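Local coordinates for putative transcription regulator (Lactobacillus plantarum WCFS1, PDB 3COL), which probably regulates transcription as a TetR-family repressor or activator, binding DNA through an N-terminal helix-turn-helix domain and pairing as a two-chain assembly, at residues T168-K172 with G173-Q177; M188-D191 with A192-Q195; K11-K14 with I15-V19; A20-I23 with L24-P28; R90-V93 with Q94-D98. All coordinates share one frame; numbering follows the deposited sequence. Where two conformers were deposited one is given.

In the fold
All five contacts are local, each formed between residues three to five apart, along a helix or round its C-terminal end. Contacts 3 and 4 share helix 11-26 of the TetR-type DNA-binding domain, their centres about 13 Å apart. Contact 5 lies across the chain's centre, on helix 85-102, about 26 Å from contact 4 between centres. It is joined to contact 2 by packing of Ile189 CD1 on Val93 CG1, 4.0 Å apart. Contacts 1 and 2 follow each other along the chain, at the ends of helices 152-171 and 182-193. Their centres are about 24 Å apart, and both touch the second subunit. Contacts 2 and 3 lie about 38 Å apart between centres.

Contact 1: T168-K172 with G173-Q177; sequences TNISK and GRYAQ
Asn169 binds Arg174 and Tyr175 through the two ends of one side-chain amide. Its OD1 accepts from Arg174 NH1 at 2.8 Å, a bent bond (132° at the hydrogen) in which the donor is tilted from the carbonyl plane and the amide and guanidinium planes stand 37° apart. On the other side of the amide, Asn169 ND2 gives a straighter bond to Tyr175 OH at 3.1 Å, the hydroxyl oxygen lying nearly in the amide plane. That hydroxyl is also bonded to His166 ND1, and the same ND2 reaches Ser153 OG of the second subunit. The backbone repeats the pairing: Arg174 N donates to Asn169 O at 2.9 Å, while Gly173 N donates to Ile170 O, completing a Schellman motif. The positive phi of Gly173 (72°) favours glycine, and a CB there would clash with Lys172 O.

Around these polar bonds, Lys172 runs alongside Arg174 and places CE over one guanidinium face, 3.8 Å from Arg174 CZ. Ile170 crosses Tyr175 at about a right angle, CG1 lying 3.7 Å from Tyr175 CE2, and its CD1 reaches Gln177 CA. The turn thus closes helix 152-171 and leads toward helix 182-193; Ile170 and Gln177 both rest on Leu101 of helix 85-102, while Asn169 packs on Leu154 of the second subunit.

Contact 2: M188-D191 with A192-Q195; sequences MIWD and AMKQ
Lys194 lays its aliphatic chain across Trp190 at about a right angle. Its CB sits over the face of the six-membered ring, 4.0 Å from the centroid and 17° off the normal, a CH-pi contact, and its CD comes within 3.6 Å of Trp190 NE1. The backbone closes the same pair, Lys194 N donating to Trp190 O at 2.8 Å in the last turn of the helix. With CG between the backbone N and the carbonyl carbon (chi1 80°), Lys194 runs back alongside Asp191, bringing CE to 3.4 Å from Asp191 OD1. The charged ends stay 4.0 Å apart, NZ to OD1, beyond a salt bridge. One water joins Lys194 NZ to Asp191 O; a second is bonded to Asp191 OD1 and only weakly to Lys194 NZ.

On a different side of the turn, Ile189 CG2 lies 3.9 Å from the selenium of Met193, a selenomethionine, the two side chains pointing the same way. Farther out, the Trp190 ring meets that of Phe186 and packs on Thr86 and Ile89 of helix 85-102. Cutting Trp190 back to an alanine is likely to leave the Lys194 chain without the surface it lies on and to open a gap beside Phe186 and Ile89.

Asp191 OD2 forms a salt bridge with Lys148 of the second subunit. The two lysines, one bonded directly and the other chiefly through water, probably favour the charged carboxylate and offset the nearby C-terminal carboxylate, Asp196 OXT, of the second subunit.

Contact 3: K11-K14 with I15-V19; sequences KQVK and IQDAV
Four successive i to i+4 bonds carry the backbone from 11-14 into 15-19, among them Gln16 N to Gln12 O at 2.8 Å and Asp17 N to Val13 O, also 2.8 Å. On these turns Gln12 and Gln16 lie side by side and point the same way, their amide planes only 15° apart, with Gln12 CG 4.1 Å from Gln16 OE1. Gln16 folds its CG back over the preceding turn, 3.3 Å from Gln12 O; with CG anti to the carbonyl carbon (chi1 -67°) and the chain extended beyond it, the amide reaches along the helix side, and NE2 bonds to Ser60 OG of helix 54-67. A leucine in place of Gln16 would probably leave the Ser60 hydroxyl without this partner and take away one of the polar links between the two helices, leaving the Asp17-Arg64 salt bridge.

Val13 and Asp17 also run together, Val13 CG1 coming to 3.9 Å from Asp17 OD2. The polar partner of the carboxylate lies outside: OD1 forms a salt bridge with Arg64, again on helix 54-67. On the buried side, Ile15 CG1 packs against the carbonyl oxygen of Lys11 at 3.4 Å, and its side chain meets Val36, Ile42, Phe51 and Leu57.

Gln16 and Asp17 thus bond to helix 54-67, while the buried Ile15 and Val19 pack between that helix and helix 33-40, and Ala18 meets Val40. This is characteristic of the first helix of a TetR-family DNA-binding domain, packed against the helix-turn-helix that follows it.

Contact 4: A20-I23 with L24-P28; sequences AAII and LAEGP
Ile22 and Glu26, one turn apart, cross obliquely, with Ile22 CG2 4.2 Å from Glu26 OE1. Their backbones are joined more closely: Glu26 N donates to Ile22 O at 2.6 Å. Glu26 keeps its chain extended beyond CG (chi2 170°), which carries the carboxylate to a salt bridge between OE2 and Lys35 of helix 33-40; the Lys35 side chain also touches Ile22.

Ile23 meets the residues that leave the helix. Its CG1 lies 4.1 Å from Pro28 CA, and its CG2 4.4 Å from Pro28 CD, a loose apolar approach. This is the C-terminal end of the first helix of the TetR-type DNA-binding domain, where Gly27 turns the chain with positive phi (73°), a conformation that favours glycine. Gly27 N still reaches Ile23 O at 2.8 Å, but the donor stands above the carbonyl plane and the bond is bent to 132° at the hydrogen.

Leu24 leans back over the preceding turn, its CG 3.4 Å from Ala20 O, and its side chain packs on Ile109 of helix 106-117. Ile23 touches Gln112 and Ile113 of that same helix, and Pro28 touches Leu116.

Contact 5: R90-V93 with Q94-D98; sequences RLYV and QQVYD
Val96 places one methyl over the ring of Tyr92, a CH-pi contact between successive turns of helix 85-102, within the all-helical C-terminal body, as in TetR-family proteins. CG2 stands 3.9 Å from the ring centroid, 25° off the normal, and is offset toward the rim, so that its nearest ring carbons, Tyr92 CE1 and CZ, both lie at 3.6 Å. Tyr92 is set for this by a CG anti to the backbone N (chi1 173°), while the methyl that touches it is the Val96 branch anti to the carbonyl carbon. Beneath them Val96 N donates to Tyr92 O at 3.1 Å, nearly straight (170°) and in the carbonyl plane.

This is the close-packed side: both residues are buried against Phe160 of helix 152-171, with Met156 adding to the cover of Tyr92 and Ile163 to that of Val96. Val93 and Tyr97, also buried, face helix 182-193 through Phe186 and Ile185.

The other side is looser. Arg90, Leu91, Gln94 and Gln95 are partly exposed, though Gln94 packs on Phe182 and Leu91 on Arg77 of helix 72-78. Arg90 and Gln94 are linked by the backbone bond from Gln94 N to Arg90 O. Gln95 NE2 bonds to Ile69 O, while its CB stays near the helix carbonyls, 3.6 Å from Leu91 O.

Contact 1: T168-K172 with G173-Q177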
loop_
_atom_site.group_PDB
_atom_site.type_symbol
_atom_site.label_atom_id
_atom_site.label_comp_id
_atom_site.label_asym_id
_atom_site.label_seq_id
_atom_site.Cartn_x
_atom_site.Cartn_y
_atom_site.Cartn_z
ATOM N N THR A 168 -6.273 8.760 0.681
ATOM C CA THR A 168 -5.976 9.037 2.076
ATOM C C THR A 168 -5.401 10.452 2.231
ATOM O O THR A 168 -5.651 11.102 3.237
ATOM C CB THR A 168 -5.034 7.949 2.696
ATOM O OG1 THR A 168 -3.804 7.952 1.999
ATOM C CG2 THR A 168 -5.610 6.551 2.555
ATOM N N ASN A 169 -4.667 10.946 1.232
ATOM C CA ASN A 169 -4.218 12.353 1.268
ATOM C C ASN A 169 -5.417 13.292 1.397
ATOM O O ASN A 169 -5.387 14.282 2.161
ATOM C CB ASN A 169 -3.434 12.745 -0.002
ATOM C CG ASN A 169 -1.979 12.281 -0.007
ATOM O OD1 ASN A 169 -1.410 11.925 1.014
ATOM N ND2 ASN A 169 -1.366 12.285 -1.213
ATOM N N ILE A 170 -6.483 12.985 0.655
ATOM C CA ILE A 170 -7.701 13.806 0.720
ATOM C C ILE A 170 -8.392 13.674 2.092
ATOM O O ILE A 170 -8.848 14.672 2.648
ATOM C CB ILE A 170 -8.645 13.540 -0.504
ATOM C CG1 ILE A 170 -8.004 14.098 -1.799
ATOM C CG2 ILE A 170 -10.085 14.156 -0.302
ATOM C CD1 ILE A 170 -8.520 13.438 -3.071
ATOM N N SER A 171 -8.446 12.463 2.652
ATOM C CA SER A 171 -9.037 12.267 3.994
ATOM C C SER A 171 -8.255 12.952 5.102
ATOM O O SER A 171 -8.826 13.312 6.134
ATOM C CB SER A 171 -9.159 10.756 4.338
ATOM O OG SER A 171 -9.914 10.112 3.339
ATOM N N LYS A 172 -6.944 13.083 4.899
ATOM C CA LYS A 172 -6.036 13.705 5.873
ATOM C C LYS A 172 -5.985 15.235 5.776
ATOM O O LYS A 172 -5.243 15.894 6.511
ATOM C CB LYS A 172 -4.635 13.129 5.696
ATOM C CG LYS A 172 -4.446 11.863 6.562
ATOM C CD LYS A 172 -3.801 10.720 5.814
ATOM C CE LYS A 172 -2.300 10.871 5.655
ATOM N NZ LYS A 172 -1.689 9.464 5.584
ATOM N N GLY A 173 -6.765 15.783 4.859
ATOM C CA GLY A 173 -6.810 17.210 4.642
ATOM C C GLY A 173 -5.568 17.754 3.982
ATOM O O GLY A 173 -5.287 18.924 4.125
ATOM N N ARG A 174 -4.826 16.935 3.244
ATOM C CA ARG A 174 -3.591 17.441 2.627
ATOM C C ARG A 174 -3.863 18.375 1.454
ATOM O O ARG A 174 -3.075 19.281 1.190
ATOM C CB ARG A 174 -2.666 16.303 2.192
ATOM C CG ARG A 174 -2.177 15.476 3.357
ATOM C CD ARG A 174 -1.141 14.503 2.893
ATOM N NE ARG A 174 -0.416 13.939 4.029
ATOM C CZ ARG A 174 0.439 12.916 3.965
ATOM N NH1 ARG A 174 0.687 12.287 2.804
ATOM N NH2 ARG A 174 1.028 12.512 5.087
ATOM N N TYR A 175 -4.971 18.145 0.747
ATOM C CA TYR A 175 -5.409 19.023 -0.335
ATOM C C TYR A 175 -6.864 18.657 -0.592
ATOM O O TYR A 175 -7.345 17.622 -0.058
ATOM C CB TYR A 175 -4.509 18.899 -1.589
ATOM C CG TYR A 175 -4.195 17.478 -2.042
ATOM C CD1 TYR A 175 -2.976 16.878 -1.710
ATOM C CD2 TYR A 175 -5.113 16.731 -2.816
ATOM C CE1 TYR A 175 -2.669 15.568 -2.113
ATOM C CE2 TYR A 175 -4.803 15.396 -3.236
ATOM C CZ TYR A 175 -3.587 14.840 -2.871
ATOM O OH TYR A 175 -3.234 13.566 -3.276
ATOM N N ALA A 176 -7.567 19.484 -1.367
ATOM C CA ALA A 176 -8.992 19.248 -1.663
ATOM C C ALA A 176 -9.204 18.092 -2.639
ATOM O O ALA A 176 -8.298 17.733 -3.402
ATOM C CB ALA A 176 -9.642 20.546 -2.203
ATOM N N GLN A 177 -10.418 17.536 -2.662
ATOM C CA GLN A 177 -10.755 16.485 -3.645
ATOM C C GLN A 177 -10.572 16.908 -5.118
ATOM O O GLN A 177 -10.251 16.073 -5.970
ATOM C CB GLN A 177 -12.172 15.927 -3.397
ATOM C CG GLN A 177 -12.323 14.433 -3.818
ATOM C CD GLN A 177 -13.751 13.916 -3.779
ATOM O OE1 GLN A 177 -14.492 14.178 -2.826
ATOM N NE2 GLN A 177 -14.147 13.172 -4.821
#

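Contact 2: M188-D191 with A192-Q195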
loop_
_atom_site.group_PDB
_atom_site.type_symbol
_atom_site.label_atom_id
_atom_site.label_comp_id
_atom_site.label_asym_id
_atom_site.label_seq_id
_atom_site.Cartn_x
_atom_site.Cartn_y
_atom_site.Cartn_z
HETATM N N MSE A 188 0.444 9.917 -14.184
HETATM C CA MSE A 188 1.472 9.132 -13.465
HETATM C C MSE A 188 1.264 7.597 -13.640
HETATM O O MSE A 188 2.194 6.867 -13.977
HETATM C CB MSE A 188 1.522 9.504 -11.986
HETATM C CG MSE A 188 2.189 8.378 -11.141
HETATM SE SE MSE A 188 2.435 8.929 -9.295
HETATM C CE MSE A 188 4.057 9.988 -9.405
ATOM N N ILE A 189 0.035 7.125 -13.432
ATOM C CA ILE A 189 -0.285 5.687 -13.504
ATOM C C ILE A 189 -0.079 5.118 -14.900
ATOM O O ILE A 189 0.506 4.056 -15.055
ATOM C CB ILE A 189 -1.728 5.425 -13.031
ATOM C CG1 ILE A 189 -1.877 5.760 -11.528
ATOM C CG2 ILE A 189 -2.187 3.995 -13.393
ATOM C CD1 ILE A 189 -3.332 5.828 -11.083
ATOM N N TRP A 190 -0.564 5.841 -15.914
ATOM C CA TRP A 190 -0.444 5.396 -17.308
ATOM C C TRP A 190 0.998 5.425 -17.810
ATOM O O TRP A 190 1.430 4.496 -18.490
ATOM C CB TRP A 190 -1.385 6.208 -18.264
ATOM C CG TRP A 190 -1.343 5.742 -19.740
ATOM C CD1 TRP A 190 -1.027 6.510 -20.839
ATOM C CD2 TRP A 190 -1.608 4.411 -20.255
ATOM N NE1 TRP A 190 -1.088 5.751 -21.977
ATOM C CE2 TRP A 190 -1.421 4.462 -21.655
ATOM C CE3 TRP A 190 -1.951 3.175 -19.658
ATOM C CZ2 TRP A 190 -1.603 3.336 -22.480
ATOM C CZ3 TRP A 190 -2.117 2.061 -20.464
ATOM C CH2 TRP A 190 -1.941 2.138 -21.865
ATOM N N ASP A 191 1.734 6.501 -17.524
ATOM C CA ASP A 191 3.206 6.510 -17.779
ATOM C C ASP A 191 3.927 5.301 -17.142
ATOM O O ASP A 191 4.796 4.667 -17.776
ATOM C CB ASP A 191 3.870 7.808 -17.283
ATOM C CG ASP A 191 3.492 9.015 -18.127
ATOM O OD1 ASP A 191 2.834 8.808 -19.159
ATOM O OD2 ASP A 191 3.843 10.162 -17.762
ATOM N N ALA A 192 3.598 5.029 -15.877
ATOM C CA ALA A 192 4.193 3.875 -15.136
ATOM C C ALA A 192 3.950 2.592 -15.923
ATOM O O ALA A 192 4.867 1.848 -16.160
ATOM C CB ALA A 192 3.571 3.742 -13.792
HETATM N N MSE A 193 2.709 2.369 -16.350
HETATM C CA MSE A 193 2.315 1.134 -17.053
HETATM C C MSE A 193 2.770 1.008 -18.521
HETATM O O MSE A 193 3.108 -0.077 -18.971
HETATM C CB MSE A 193 0.775 0.984 -17.048
HETATM C CG MSE A 193 0.114 0.930 -15.648
HETATM SE SE MSE A 193 -1.807 0.919 -15.789
HETATM C CE MSE A 193 -2.137 -0.941 -16.310
ATOM N N LYS A 194 2.693 2.087 -19.282
ATOM C CA LYS A 194 2.745 1.971 -20.737
ATOM C C LYS A 194 4.118 1.610 -21.271
ATOM O O LYS A 194 5.137 1.935 -20.674
ATOM C CB LYS A 194 2.160 3.203 -21.441
ATOM C CG LYS A 194 3.078 4.398 -21.528
ATOM C CD LYS A 194 2.448 5.488 -22.395
ATOM C CE LYS A 194 2.952 6.862 -21.989
ATOM N NZ LYS A 194 4.369 6.941 -22.392
ATOM N N GLN A 195 4.122 0.904 -22.400
ATOM C CA GLN A 195 5.339 0.355 -22.965
ATOM C C GLN A 195 6.225 1.489 -23.535
ATOM O O GLN A 195 5.757 2.305 -24.314
ATOM C CB GLN A 195 4.969 -0.696 -23.999
ATOM C CG GLN A 195 6.073 -1.064 -24.990
ATOM C CD GLN A 195 7.191 -1.856 -24.332
ATOM O OE1 GLN A 195 6.952 -2.883 -23.682
ATOM N NE2 GLN A 195 8.426 -1.390 -24.520
HETATM O O HOH W 1 5.945 5.689 -20.065
HETATM O O HOH W 2 3.842 10.054 -21.538
#

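Contact 3: K11-K14 with I15-V19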
loop_
_atom_site.group_PDB
_atom_site.type_symbol
_atom_site.label_atom_id
_atom_site.label_comp_id
_atom_site.label_asym_id
_atom_site.label_seq_id
_atom_site.Cartn_x
_atom_site.Cartn_y
_atom_site.Cartn_z
ATOM N N LYS A 11 -29.426 -6.641 9.547
ATOM C CA LYS A 11 -28.482 -7.137 10.545
ATOM C C LYS A 11 -27.112 -7.442 9.952
ATOM O O LYS A 11 -26.086 -7.075 10.528
ATOM C CB LYS A 11 -29.026 -8.382 11.235
ATOM C CG LYS A 11 -28.659 -8.456 12.692
ATOM C CD LYS A 11 -29.553 -7.544 13.525
ATOM C CE LYS A 11 -30.765 -8.293 14.030
ATOM N NZ LYS A 11 -31.184 -7.813 15.372
ATOM N N GLN A 12 -27.113 -8.118 8.803
ATOM C CA GLN A 12 -25.877 -8.498 8.112
ATOM C C GLN A 12 -25.039 -7.266 7.859
ATOM O O GLN A 12 -23.862 -7.244 8.179
ATOM C CB GLN A 12 -26.208 -9.176 6.782
ATOM C CG GLN A 12 -24.993 -9.663 6.006
ATOM C CD GLN A 12 -25.360 -10.326 4.674
ATOM O OE1 GLN A 12 -26.306 -9.919 3.996
ATOM N NE2 GLN A 12 -24.618 -11.378 4.317
ATOM N N VAL A 13 -25.667 -6.234 7.302
ATOM C CA VAL A 13 -24.991 -4.977 7.010
ATOM C C VAL A 13 -24.429 -4.326 8.281
ATOM O O VAL A 13 -23.277 -3.900 8.291
ATOM C CB VAL A 13 -25.921 -4.037 6.269
ATOM C CG1 VAL A 13 -25.327 -2.626 6.159
ATOM C CG2 VAL A 13 -26.231 -4.631 4.883
ATOM N N LYS A 14 -25.242 -4.251 9.339
ATOM C CA LYS A 14 -24.775 -3.774 10.652
ATOM C C LYS A 14 -23.564 -4.552 11.137
ATOM O O LYS A 14 -22.610 -3.969 11.676
ATOM C CB LYS A 14 -25.886 -3.866 11.708
ATOM C CG LYS A 14 -26.990 -2.814 11.535
ATOM C CD LYS A 14 -26.434 -1.416 11.838
ATOM C CE LYS A 14 -27.250 -0.284 11.201
ATOM N NZ LYS A 14 -26.813 1.038 11.748
ATOM N N ILE A 15 -23.602 -5.864 10.949
ATOM C CA ILE A 15 -22.449 -6.703 11.306
ATOM C C ILE A 15 -21.200 -6.450 10.467
ATOM O O ILE A 15 -20.101 -6.303 11.013
ATOM C CB ILE A 15 -22.824 -8.191 11.321
ATOM C CG1 ILE A 15 -23.770 -8.481 12.512
ATOM C CG2 ILE A 15 -21.575 -9.013 11.459
ATOM C CD1 ILE A 15 -24.581 -9.744 12.367
ATOM N N GLN A 16 -21.359 -6.384 9.142
ATOM C CA GLN A 16 -20.253 -6.051 8.271
ATOM C C GLN A 16 -19.659 -4.658 8.567
ATOM O O GLN A 16 -18.443 -4.484 8.578
ATOM C CB GLN A 16 -20.723 -6.108 6.827
ATOM C CG GLN A 16 -21.093 -7.500 6.343
ATOM C CD GLN A 16 -21.685 -7.454 4.939
ATOM O OE1 GLN A 16 -22.592 -6.685 4.666
ATOM N NE2 GLN A 16 -21.154 -8.258 4.050
ATOM N N ASP A 17 -20.518 -3.674 8.819
ATOM C CA ASP A 17 -20.044 -2.334 9.193
ATOM C C ASP A 17 -19.216 -2.388 10.468
ATOM O O ASP A 17 -18.170 -1.746 10.554
ATOM C CB ASP A 17 -21.204 -1.370 9.368
ATOM C CG ASP A 17 -21.808 -0.949 8.055
ATOM O OD1 ASP A 17 -21.235 -1.280 6.977
ATOM O OD2 ASP A 17 -22.844 -0.260 8.101
ATOM N N ALA A 18 -19.684 -3.152 11.451
ATOM C CA ALA A 18 -18.927 -3.353 12.708
ATOM C C ALA A 18 -17.528 -4.002 12.499
ATOM O O ALA A 18 -16.536 -3.530 13.038
ATOM C CB ALA A 18 -19.740 -4.179 13.657
ATOM N N VAL A 19 -17.462 -5.081 11.711
ATOM C CA VAL A 19 -16.183 -5.722 11.334
ATOM C C VAL A 19 -15.259 -4.705 10.670
ATOM O O VAL A 19 -14.077 -4.657 10.982
ATOM C CB VAL A 19 -16.402 -6.951 10.377
ATOM C CG1 VAL A 19 -15.065 -7.556 9.868
ATOM C CG2 VAL A 19 -17.245 -8.040 11.077
#

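Contact 4: A20-I23 with L24-P28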
loop_
_atom_site.group_PDB
_atom_site.type_symbol
_atom_site.label_atom_id
_atom_site.label_comp_id
_atom_site.label_asym_id
_atom_site.label_seq_id
_atom_site.Cartn_x
_atom_site.Cartn_y
_atom_site.Cartn_z
ATOM N N ALA A 20 -15.795 -3.900 9.745
ATOM C CA ALA A 20 -14.985 -2.978 8.984
ATOM C C ALA A 20 -14.369 -1.901 9.897
ATOM O O ALA A 20 -13.193 -1.536 9.732
ATOM C CB ALA A 20 -15.800 -2.373 7.839
ATOM N N ALA A 21 -15.156 -1.417 10.865
ATOM C CA ALA A 21 -14.670 -0.465 11.878
ATOM C C ALA A 21 -13.545 -1.020 12.735
ATOM O O ALA A 21 -12.569 -0.343 12.998
ATOM C CB ALA A 21 -15.837 0.031 12.778
ATOM N N ILE A 22 -13.710 -2.247 13.207
ATOM C CA ILE A 22 -12.668 -2.933 13.990
ATOM C C ILE A 22 -11.372 -3.095 13.176
ATOM O O ILE A 22 -10.263 -2.794 13.657
ATOM C CB ILE A 22 -13.168 -4.329 14.497
ATOM C CG1 ILE A 22 -14.312 -4.160 15.506
ATOM C CG2 ILE A 22 -12.003 -5.132 15.112
ATOM C CD1 ILE A 22 -15.104 -5.470 15.766
ATOM N N ILE A 23 -11.512 -3.562 11.940
ATOM C CA ILE A 23 -10.363 -3.643 11.034
ATOM C C ILE A 23 -9.620 -2.299 10.948
ATOM O O ILE A 23 -8.396 -2.262 11.038
ATOM C CB ILE A 23 -10.774 -4.186 9.621
ATOM C CG1 ILE A 23 -11.257 -5.653 9.749
ATOM C CG2 ILE A 23 -9.611 -4.056 8.595
ATOM C CD1 ILE A 23 -11.757 -6.291 8.444
ATOM N N LEU A 24 -10.357 -1.194 10.792
ATOM C CA LEU A 24 -9.714 0.114 10.675
ATOM C C LEU A 24 -9.001 0.507 11.969
ATOM O O LEU A 24 -7.913 1.073 11.919
ATOM C CB LEU A 24 -10.715 1.183 10.251
ATOM C CG LEU A 24 -11.279 1.073 8.830
ATOM C CD1 LEU A 24 -12.357 2.123 8.630
ATOM C CD2 LEU A 24 -10.179 1.250 7.788
ATOM N N ALA A 25 -9.608 0.192 13.113
ATOM C CA ALA A 25 -9.052 0.524 14.438
ATOM C C ALA A 25 -7.964 -0.455 14.930
ATOM O O ALA A 25 -6.963 -0.028 15.500
ATOM C CB ALA A 25 -10.172 0.633 15.488
ATOM N N GLU A 26 -8.177 -1.761 14.742
ATOM C CA GLU A 26 -7.238 -2.749 15.301
ATOM C C GLU A 26 -6.638 -3.733 14.299
ATOM O O GLU A 26 -5.888 -4.633 14.697
ATOM C CB GLU A 26 -7.861 -3.529 16.452
ATOM C CG GLU A 26 -8.632 -2.709 17.463
ATOM C CD GLU A 26 -9.397 -3.603 18.420
ATOM O OE1 GLU A 26 -10.610 -3.369 18.641
ATOM O OE2 GLU A 26 -8.782 -4.563 18.936
ATOM N N GLY A 27 -6.936 -3.555 13.012
ATOM C CA GLY A 27 -6.560 -4.545 12.014
ATOM C C GLY A 27 -7.411 -5.808 12.090
ATOM O O GLY A 27 -8.219 -5.982 13.016
ATOM N N PRO A 28 -7.243 -6.710 11.113
ATOM C CA PRO A 28 -8.056 -7.915 11.046
ATOM C C PRO A 28 -7.912 -8.811 12.280
ATOM O O PRO A 28 -8.869 -9.423 12.701
ATOM C CB PRO A 28 -7.528 -8.620 9.789
ATOM C CG PRO A 28 -6.884 -7.581 9.014
ATOM C CD PRO A 28 -6.286 -6.645 9.997
#

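Contact 5: R90-V93 with Q94-D98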
loop_
_atom_site.group_PDB
_atom_site.type_symbol
_atom_site.label_atom_id
_atom_site.label_comp_id
_atom_site.label_asym_id
_atom_site.label_seq_id
_atom_site.Cartn_x
_atom_site.Cartn_y
_atom_site.Cartn_z
ATOM N N ARG A 90 -7.951 2.538 -19.450
ATOM C CA ARG A 90 -8.343 3.846 -18.961
ATOM C C ARG A 90 -9.691 3.800 -18.230
ATOM O O ARG A 90 -9.834 4.377 -17.145
ATOM C CB ARG A 90 -8.355 4.885 -20.093
ATOM C CG ARG A 90 -8.463 6.335 -19.586
ATOM C CD ARG A 90 -8.542 7.350 -20.727
ATOM N NE ARG A 90 -9.838 7.267 -21.414
ATOM C CZ ARG A 90 -10.032 6.670 -22.592
ATOM N NH1 ARG A 90 -9.022 6.109 -23.222
ATOM N NH2 ARG A 90 -11.238 6.646 -23.143
ATOM N N LEU A 91 -10.665 3.110 -18.830
ATOM C CA LEU A 91 -11.985 2.884 -18.220
ATOM C C LEU A 91 -11.840 2.196 -16.876
ATOM O O LEU A 91 -12.515 2.558 -15.909
ATOM C CB LEU A 91 -12.861 2.007 -19.124
ATOM C CG LEU A 91 -13.285 2.577 -20.495
ATOM C CD1 LEU A 91 -14.110 1.499 -21.261
ATOM C CD2 LEU A 91 -14.039 3.917 -20.373
ATOM N N TYR A 92 -10.969 1.186 -16.829
ATOM C CA TYR A 92 -10.743 0.478 -15.566
ATOM C C TYR A 92 -10.182 1.378 -14.468
ATOM O O TYR A 92 -10.698 1.415 -13.361
ATOM C CB TYR A 92 -9.839 -0.749 -15.785
ATOM C CG TYR A 92 -9.433 -1.417 -14.496
ATOM C CD1 TYR A 92 -10.383 -1.959 -13.639
ATOM C CD2 TYR A 92 -8.104 -1.463 -14.123
ATOM C CE1 TYR A 92 -9.995 -2.554 -12.441
ATOM C CE2 TYR A 92 -7.718 -2.032 -12.940
ATOM C CZ TYR A 92 -8.667 -2.568 -12.109
ATOM O OH TYR A 92 -8.255 -3.162 -10.935
ATOM N N VAL A 93 -9.093 2.074 -14.768
ATOM C CA VAL A 93 -8.436 2.881 -13.784
ATOM C C VAL A 93 -9.344 4.045 -13.375
ATOM O O VAL A 93 -9.346 4.452 -12.224
ATOM C CB VAL A 93 -7.059 3.389 -14.292
ATOM C CG1 VAL A 93 -6.373 4.238 -13.214
ATOM C CG2 VAL A 93 -6.161 2.191 -14.665
ATOM N N GLN A 94 -10.109 4.585 -14.315
ATOM C CA GLN A 94 -11.015 5.675 -13.963
ATOM C C GLN A 94 -12.118 5.223 -12.983
ATOM O O GLN A 94 -12.466 5.956 -12.047
ATOM C CB GLN A 94 -11.589 6.330 -15.211
ATOM C CG GLN A 94 -12.725 7.286 -14.942
ATOM C CD GLN A 94 -12.678 8.409 -15.897
ATOM O OE1 GLN A 94 -12.615 8.206 -17.119
ATOM N NE2 GLN A 94 -12.661 9.623 -15.365
ATOM N N GLN A 95 -12.656 4.027 -13.192
ATOM C CA GLN A 95 -13.585 3.419 -12.220
ATOM C C GLN A 95 -12.958 3.189 -10.818
ATOM O O GLN A 95 -13.546 3.561 -9.801
ATOM C CB GLN A 95 -14.163 2.109 -12.789
ATOM C CG GLN A 95 -15.211 1.411 -11.898
ATOM C CD GLN A 95 -16.303 2.354 -11.357
ATOM O OE1 GLN A 95 -16.771 3.271 -12.048
ATOM N NE2 GLN A 95 -16.721 2.110 -10.113
ATOM N N VAL A 96 -11.772 2.595 -10.752
ATOM C CA VAL A 96 -11.082 2.394 -9.432
ATOM C C VAL A 96 -10.929 3.745 -8.724
ATOM O O VAL A 96 -11.200 3.877 -7.540
ATOM C CB VAL A 96 -9.703 1.678 -9.593
ATOM C CG1 VAL A 96 -8.964 1.521 -8.205
ATOM C CG2 VAL A 96 -9.838 0.334 -10.267
ATOM N N TYR A 97 -10.509 4.751 -9.478
ATOM C CA TYR A 97 -10.357 6.126 -9.001
ATOM C C TYR A 97 -11.647 6.702 -8.436
ATOM O O TYR A 97 -11.668 7.149 -7.279
ATOM C CB TYR A 97 -9.806 6.998 -10.140
ATOM C CG TYR A 97 -9.609 8.457 -9.841
ATOM C CD1 TYR A 97 -8.392 8.935 -9.350
ATOM C CD2 TYR A 97 -10.647 9.383 -10.089
ATOM C CE1 TYR A 97 -8.214 10.327 -9.080
ATOM C CE2 TYR A 97 -10.484 10.765 -9.841
ATOM C CZ TYR A 97 -9.263 11.226 -9.335
ATOM O OH TYR A 97 -9.109 12.583 -9.066
ATOM N N ASP A 98 -12.724 6.672 -9.226
ATOM C CA ASP A 98 -14.030 7.178 -8.749
ATOM C C ASP A 98 -14.489 6.386 -7.536
ATOM O O ASP A 98 -14.946 6.982 -6.539
ATOM C CB ASP A 98 -15.113 7.058 -9.825
ATOM C CG ASP A 98 -14.891 7.998 -11.014
ATOM O OD1 ASP A 98 -14.165 9.011 -10.889
ATOM O OD2 ASP A 98 -15.497 7.722 -12.073
#